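CYCLIN domain-containing protein (Chaetomium thermophilum, PDB 6Z3U) is the cyclin H subunit of the CDK-activating kinase complex, where together with MAT1 it activates the kinase CDK7. Local coordinates at the interface of chains A and B and the interface of chains A and C. Numbering follows the deposited sequence. Chains: chain A, CYCLIN domain-containing protein; chain B, Protein kinase domain-containing protein; chain C, RING-type domain-containing protein.

Cyclin chain A takes part in all three contacts, and no residue is shared between them. Contact 3 lies between the other two: its C-alpha centre is about 24 Å from that of contact 1 and 25 Å from that of contact 2, which are themselves about 41 Å apart. Contacts 1 and 3 both face the kinase, one at its modelled N-terminal end leading into helix 80-89, the other along helix 136-148. Contact 2 instead joins the start of cyclin helix 7-12 to the MAT1 chain. The cyclin thus grips the kinase at separated points and uses its N-terminal segment as one of its holds on the third subunit.

Contact 1: the interface of chains A and B. Residues chain A 42, 124-125, 129, 365; chain B 78-80.
The guanidinium of A:Arg365 receives B:Asp79 on one face: carboxylate oxygen OD2 sits above the plane, offset toward the rim, and lies 3.6 Å from NE of A:Arg365. The two planes are turned 69° apart, so this salt bridge is a loose, face-on pairing rather than a flat two-pronged one. The amide of A:Asn125 stands nearly perpendicular to the same carboxylate, 85° between planes, with its OD1 3.6 Å from OD1 of B:Asp79. The amide ends are hard to tell apart at this resolution, and the nitrogen might face the carboxylate instead. The side chains of A:Thr129 and B:Asp79 point toward each other, methyl CG2 4.0 Å from OD2. A:Arg42, from helix 25-48, meets the backbone and proline beside B:Asp79. Its chain turns at chi3 (-79°), which brings the NE and NH1 side of the guanidinium slantwise against B:Pro80, first residue of kinase helix 80-89. There the ring carbon CD of B:Pro80 is 3.6 Å from NE of A:Arg42. The charge of A:Arg42 probably adds to the positive setting of B:Asp79, although its NH2 stays 4.3 Å from OD2, not in contact. This cyclin-kinase interface thus receives an acidic residue ahead of a helix, while CD of A:Arg42 packs 3.3 Å from the backbone O of B:Pro78.

Contact 2: the interface of chains A and C. Residues chain A 6-8; chain C 11-15.
A:Ser7 and A:Glu8 adopt helical backbone angles at the start of cyclin helix 7-12, against a MAT1 strip that runs extended from C:Phe11 to C:Pro13 and turns at C:Ser14. In this cyclin-family protein the first turn of the N-terminal helix helps tie the cyclin to MAT1, its partner in CDK7 activation. The backbone N of A:Ser7 donates to the hydroxyl OG of C:Ser14 at 3.3 Å, nearly straight (172° at H), so the partner chain may serve as a helix cap. Hydroxyl OG of A:Ser7, placed between its own backbone N and carbonyl carbon (chi1 55°), donates to the carbonyl O of C:Val12 at 2.6 Å. It comes from above the carbonyl plane, 47° out of it. The side chain of A:Glu8 bends at chi2 and turns its carboxylate back to the MAT1 backbone: OE1 accepts from N of C:Ser14 at 3.1 Å on its syn side, and OE2 takes a weak bond from N of C:Arg15. The ring of C:Phe11 has N of A:Glu8 in plane at its edge, and its CE1 touches CA of A:Glu8 at 3.8 Å. C:Pro13 N lies over one face of that ring, 4.1 Å above the plane. At the other end A:Ala6 lies beside the guanidinium of C:Arg15, modelled doubtfully close.

Contact 3: the interface of chains A and B. Residues chain A 145-146, 183-184; chain B 139, 142-143, 147.
The side-chain nitrogen NZ of B:Lys143 donates to the backbone O of A:Ala146 at 2.9 Å, with the donor nearly along the C=O axis (165°). That carbonyl closes cyclin helix 132-146, and the partial negative charge of a helix C-terminal end would probably favour a positively charged lysine. The lysine reaches it fully outstretched: CG is anti to the backbone N (chi1 176°) and the chain stays extended from there to NZ, CD and CE also passing close to that oxygen. A:Leu183 lies alongside the root of this lysine, its CB 3.8 Å from CB of B:Lys143. Branch CD2 of A:Leu183 reaches past it to B:Val139, meeting methyl CG1 at 3.7 Å; the two side chains stand roughly perpendicular. The same CD2 also touches CB of B:Leu142 at 4.1 Å, so one leucine methyl fits against the kinase helix between successive turns. Further along, A:Asp184 and B:Glu147 run antiparallel alongside one another, their carboxylates nearly parallel (18°). CB of A:Asp184 touches OE2 of B:Glu147 at 3.6 Å; the like charges, OD2 of A:Asp184 and that OE2 4.8 Å apart, would probably disfavour the approach unless screened. Kinase helix 136-148 is the C-helix, the counterpart of the PSTAIRE helix of cyclin-dependent kinases. By gripping several of its turns, the cyclin probably helps hold it in the position of the active kinase.

Contact 1: the interface of chains A and B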
loop_
_atom_site.group_PDB
_atom_site.type_symbol
_atom_site.label_atom_id
_atom_site.label_comp_id
_atom_site.label_asym_id
_atom_site.label_seq_id
_atom_site.Cartn_x
_atom_site.Cartn_y
_atom_site.Cartn_z
ATOM N N ARG A 42 -6.040 9.302 -33.585
ATOM C CA ARG A 42 -5.675 10.587 -32.999
ATOM C C ARG A 42 -4.430 11.167 -33.659
ATOM O O ARG A 42 -4.378 12.369 -33.944
ATOM C CB ARG A 42 -5.463 10.434 -31.490
ATOM C CG ARG A 42 -6.755 10.268 -30.705
ATOM C CD ARG A 42 -6.540 10.397 -29.200
ATOM N NE ARG A 42 -5.994 9.185 -28.592
ATOM C CZ ARG A 42 -4.707 8.985 -28.318
ATOM N NH1 ARG A 42 -4.328 7.844 -27.760
ATOM N NH2 ARG A 42 -3.799 9.913 -28.596
ATOM N N THR A 124 -3.718 0.972 -21.185
ATOM C CA THR A 124 -4.561 2.143 -21.319
ATOM C C THR A 124 -3.982 3.165 -22.284
ATOM O O THR A 124 -4.724 4.022 -22.778
ATOM C CB THR A 124 -4.782 2.827 -19.964
ATOM O OG1 THR A 124 -3.519 3.175 -19.384
ATOM C CG2 THR A 124 -5.536 1.915 -19.008
ATOM N N ASN A 125 -2.682 3.092 -22.557
ATOM C CA ASN A 125 -2.001 4.011 -23.454
ATOM C C ASN A 125 -1.239 3.208 -24.495
ATOM O O ASN A 125 -0.824 2.073 -24.244
ATOM C CB ASN A 125 -1.036 4.931 -22.697
ATOM C CG ASN A 125 -1.742 5.804 -21.685
ATOM O OD1 ASN A 125 -2.762 6.423 -21.986
ATOM N ND2 ASN A 125 -1.209 5.851 -20.473
ATOM N N THR A 129 2.085 6.802 -28.408
ATOM C CA THR A 129 1.731 8.052 -27.744
ATOM C C THR A 129 2.819 8.544 -26.795
ATOM O O THR A 129 3.178 9.724 -26.829
ATOM C CB THR A 129 0.414 7.884 -26.977
ATOM O OG1 THR A 129 -0.530 7.182 -27.794
ATOM C CG2 THR A 129 -0.164 9.239 -26.604
ATOM N N ARG A 365 3.455 14.700 -27.708
ATOM C CA ARG A 365 3.554 14.010 -26.432
ATOM C C ARG A 365 4.842 13.213 -26.259
ATOM O O ARG A 365 5.141 12.797 -25.134
ATOM C CB ARG A 365 2.369 13.057 -26.238
ATOM C CG ARG A 365 1.012 13.722 -26.074
ATOM C CD ARG A 365 -0.058 12.656 -25.848
ATOM N NE ARG A 365 -1.148 13.115 -24.988
ATOM C CZ ARG A 365 -2.280 13.672 -25.408
ATOM N NH1 ARG A 365 -3.192 14.041 -24.519
ATOM N NH2 ARG A 365 -2.503 13.864 -26.702
ATOM N N PRO B 78 -7.734 15.086 -25.423
ATOM C CA PRO B 78 -8.119 14.144 -26.481
ATOM C C PRO B 78 -7.807 12.689 -26.132
ATOM O O PRO B 78 -8.297 11.781 -26.803
ATOM C CB PRO B 78 -7.284 14.605 -27.684
ATOM C CG PRO B 78 -6.981 16.039 -27.415
ATOM C CD PRO B 78 -6.838 16.144 -25.923
ATOM N N ASP B 79 -7.008 12.476 -25.091
ATOM C CA ASP B 79 -6.612 11.123 -24.725
ATOM C C ASP B 79 -7.809 10.374 -24.141
ATOM O O ASP B 79 -8.624 10.967 -23.429
ATOM C CB ASP B 79 -5.469 11.178 -23.710
ATOM C CG ASP B 79 -4.463 10.056 -23.889
ATOM O OD1 ASP B 79 -4.785 8.899 -23.545
ATOM O OD2 ASP B 79 -3.345 10.336 -24.376
ATOM N N PRO B 80 -7.948 9.071 -24.420
ATOM C CA PRO B 80 -9.072 8.330 -23.818
ATOM C C PRO B 80 -9.050 8.323 -22.299
ATOM O O PRO B 80 -10.110 8.435 -21.669
ATOM C CB PRO B 80 -8.917 6.916 -24.402
ATOM C CG PRO B 80 -7.505 6.842 -24.896
ATOM C CD PRO B 80 -7.174 8.229 -25.349
#

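Contact 2: the interface of chains A and C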
loop_
_atom_site.group_PDB
_atom_site.type_symbol
_atom_site.label_atom_id
_atom_site.label_comp_id
_atom_site.label_asym_id
_atom_site.label_seq_id
_atom_site.Cartn_x
_atom_site.Cartn_y
_atom_site.Cartn_z
ATOM N N ALA A 6 -15.018 -18.624 -0.106
ATOM C CA ALA A 6 -13.955 -18.461 0.876
ATOM C C ALA A 6 -13.833 -17.005 1.305
ATOM O O ALA A 6 -13.996 -16.086 0.499
ATOM C CB ALA A 6 -12.625 -18.948 0.301
ATOM N N SER A 7 -13.534 -16.799 2.590
ATOM C CA SER A 7 -13.405 -15.440 3.104
ATOM C C SER A 7 -12.151 -14.755 2.575
ATOM O O SER A 7 -12.152 -13.535 2.376
ATOM C CB SER A 7 -13.395 -15.457 4.632
ATOM O OG SER A 7 -12.376 -16.311 5.120
ATOM N N GLU A 8 -11.071 -15.512 2.352
ATOM C CA GLU A 8 -9.871 -14.914 1.776
ATOM C C GLU A 8 -10.073 -14.563 0.307
ATOM O O GLU A 8 -9.407 -13.658 -0.209
ATOM C CB GLU A 8 -8.672 -15.852 1.930
ATOM C CG GLU A 8 -8.831 -17.214 1.270
ATOM C CD GLU A 8 -9.266 -18.290 2.240
ATOM O OE1 GLU A 8 -10.214 -18.049 3.015
ATOM O OE2 GLU A 8 -8.656 -19.379 2.226
ATOM N N PHE C 11 -11.789 -11.458 10.286
ATOM C CA PHE C 11 -11.350 -12.304 9.185
ATOM C C PHE C 11 -11.000 -13.685 9.724
ATOM O O PHE C 11 -10.089 -13.823 10.548
ATOM C CB PHE C 11 -10.148 -11.693 8.470
ATOM C CG PHE C 11 -9.481 -12.633 7.507
ATOM C CD1 PHE C 11 -10.090 -12.966 6.309
ATOM C CD2 PHE C 11 -8.251 -13.192 7.807
ATOM C CE1 PHE C 11 -9.481 -13.835 5.423
ATOM C CE2 PHE C 11 -7.637 -14.062 6.927
ATOM C CZ PHE C 11 -8.253 -14.384 5.733
ATOM N N VAL C 12 -11.723 -14.699 9.260
ATOM C CA VAL C 12 -11.470 -16.085 9.647
ATOM C C VAL C 12 -11.186 -16.890 8.384
ATOM O O VAL C 12 -12.114 -17.171 7.612
ATOM C CB VAL C 12 -12.655 -16.674 10.430
ATOM C CG1 VAL C 12 -12.596 -16.231 11.879
ATOM C CG2 VAL C 12 -13.980 -16.258 9.800
ATOM N N PRO C 13 -9.936 -17.280 8.126
ATOM C CA PRO C 13 -9.642 -18.007 6.886
ATOM C C PRO C 13 -10.423 -19.309 6.800
ATOM O O PRO C 13 -10.750 -19.935 7.810
ATOM C CB PRO C 13 -8.130 -18.258 6.969
ATOM C CG PRO C 13 -7.804 -18.165 8.417
ATOM C CD PRO C 13 -8.738 -17.138 8.975
ATOM N N SER C 14 -10.724 -19.711 5.565
ATOM C CA SER C 14 -11.566 -20.870 5.300
ATOM C C SER C 14 -10.766 -22.111 4.922
ATOM O O SER C 14 -11.035 -23.198 5.440
ATOM C CB SER C 14 -12.565 -20.542 4.182
ATOM O OG SER C 14 -13.378 -19.434 4.531
ATOM N N ARG C 15 -9.783 -21.972 4.034
ATOM C CA ARG C 15 -9.057 -23.113 3.496
ATOM C C ARG C 15 -7.707 -23.333 4.163
ATOM O O ARG C 15 -7.007 -24.287 3.809
ATOM C CB ARG C 15 -8.843 -22.935 1.989
ATOM C CG ARG C 15 -10.117 -22.697 1.202
ATOM C CD ARG C 15 -9.950 -23.076 -0.258
ATOM N NE ARG C 15 -11.114 -22.689 -1.048
ATOM C CZ ARG C 15 -11.319 -21.465 -1.528
ATOM N NH1 ARG C 15 -10.441 -20.496 -1.297
ATOM N NH2 ARG C 15 -12.409 -21.204 -2.235
#

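Contact 3: the interface of chains A and B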
loop_
_atom_site.group_PDB
_atom_site.type_symbol
_atom_site.label_atom_id
_atom_site.label_comp_id
_atom_site.label_asym_id
_atom_site.label_seq_id
_atom_site.Cartn_x
_atom_site.Cartn_y
_atom_site.Cartn_z
ATOM N N LYS A 145 8.622 4.165 -4.874
ATOM C CA LYS A 145 7.720 4.896 -3.993
ATOM C C LYS A 145 6.542 4.026 -3.576
ATOM O O LYS A 145 6.173 3.979 -2.397
ATOM C CB LYS A 145 7.235 6.165 -4.694
ATOM C CG LYS A 145 8.340 7.163 -5.008
ATOM C CD LYS A 145 7.777 8.448 -5.597
ATOM C CE LYS A 145 8.812 9.559 -5.588
ATOM N NZ LYS A 145 8.295 10.816 -6.198
ATOM N N ALA A 146 5.941 3.321 -4.537
ATOM C CA ALA A 146 4.793 2.478 -4.231
ATOM C C ALA A 146 5.131 1.386 -3.227
ATOM O O ALA A 146 4.223 0.854 -2.580
ATOM C CB ALA A 146 4.249 1.851 -5.516
ATOM N N LEU A 183 -2.125 1.814 -6.721
ATOM C CA LEU A 183 -0.741 1.630 -6.305
ATOM C C LEU A 183 -0.502 0.335 -5.539
ATOM O O LEU A 183 0.660 -0.033 -5.328
ATOM C CB LEU A 183 -0.294 2.815 -5.439
ATOM C CG LEU A 183 0.203 4.050 -6.192
ATOM C CD1 LEU A 183 -0.720 4.412 -7.338
ATOM C CD2 LEU A 183 0.347 5.221 -5.237
ATOM N N ASP A 184 -1.558 -0.364 -5.125
ATOM C CA ASP A 184 -1.428 -1.599 -4.352
ATOM C C ASP A 184 -1.406 -2.777 -5.321
ATOM O O ASP A 184 -2.447 -3.200 -5.830
ATOM C CB ASP A 184 -2.559 -1.727 -3.335
ATOM C CG ASP A 184 -3.939 -1.713 -3.975
ATOM O OD1 ASP A 184 -4.172 -0.895 -4.890
ATOM O OD2 ASP A 184 -4.795 -2.522 -3.554
ATOM N N VAL B 139 1.672 9.628 -2.125
ATOM C CA VAL B 139 1.721 8.248 -2.597
ATOM C C VAL B 139 1.139 7.303 -1.554
ATOM O O VAL B 139 0.384 6.379 -1.883
ATOM C CB VAL B 139 3.169 7.867 -2.956
ATOM C CG1 VAL B 139 3.266 6.388 -3.253
ATOM C CG2 VAL B 139 3.650 8.682 -4.139
ATOM N N LEU B 142 -2.723 7.582 -1.256
ATOM C CA LEU B 142 -3.374 7.002 -2.426
ATOM C C LEU B 142 -3.380 5.480 -2.356
ATOM O O LEU B 142 -4.360 4.835 -2.747
ATOM C CB LEU B 142 -2.668 7.482 -3.693
ATOM C CG LEU B 142 -3.509 7.654 -4.957
ATOM C CD1 LEU B 142 -4.754 8.472 -4.672
ATOM C CD2 LEU B 142 -2.678 8.315 -6.047
ATOM N N LYS B 143 -2.292 4.890 -1.862
ATOM C CA LYS B 143 -2.181 3.437 -1.810
ATOM C C LYS B 143 -3.019 2.847 -0.682
ATOM O O LYS B 143 -3.843 1.956 -0.913
ATOM C CB LYS B 143 -0.711 3.042 -1.643
ATOM C CG LYS B 143 -0.462 1.549 -1.473
ATOM C CD LYS B 143 1.009 1.265 -1.176
ATOM C CE LYS B 143 1.271 -0.225 -1.002
ATOM N NZ LYS B 143 2.672 -0.502 -0.571
ATOM N N GLU B 147 -6.538 0.595 -0.004
ATOM C CA GLU B 147 -6.366 -0.752 0.529
ATOM C C GLU B 147 -7.298 -1.004 1.707
ATOM O O GLU B 147 -7.892 -2.083 1.818
ATOM C CB GLU B 147 -4.908 -0.953 0.948
ATOM C CG GLU B 147 -4.252 -2.216 0.412
ATOM C CD GLU B 147 -2.745 -2.214 0.620
ATOM O OE1 GLU B 147 -2.225 -3.154 1.258
ATOM O OE2 GLU B 147 -2.082 -1.261 0.160
#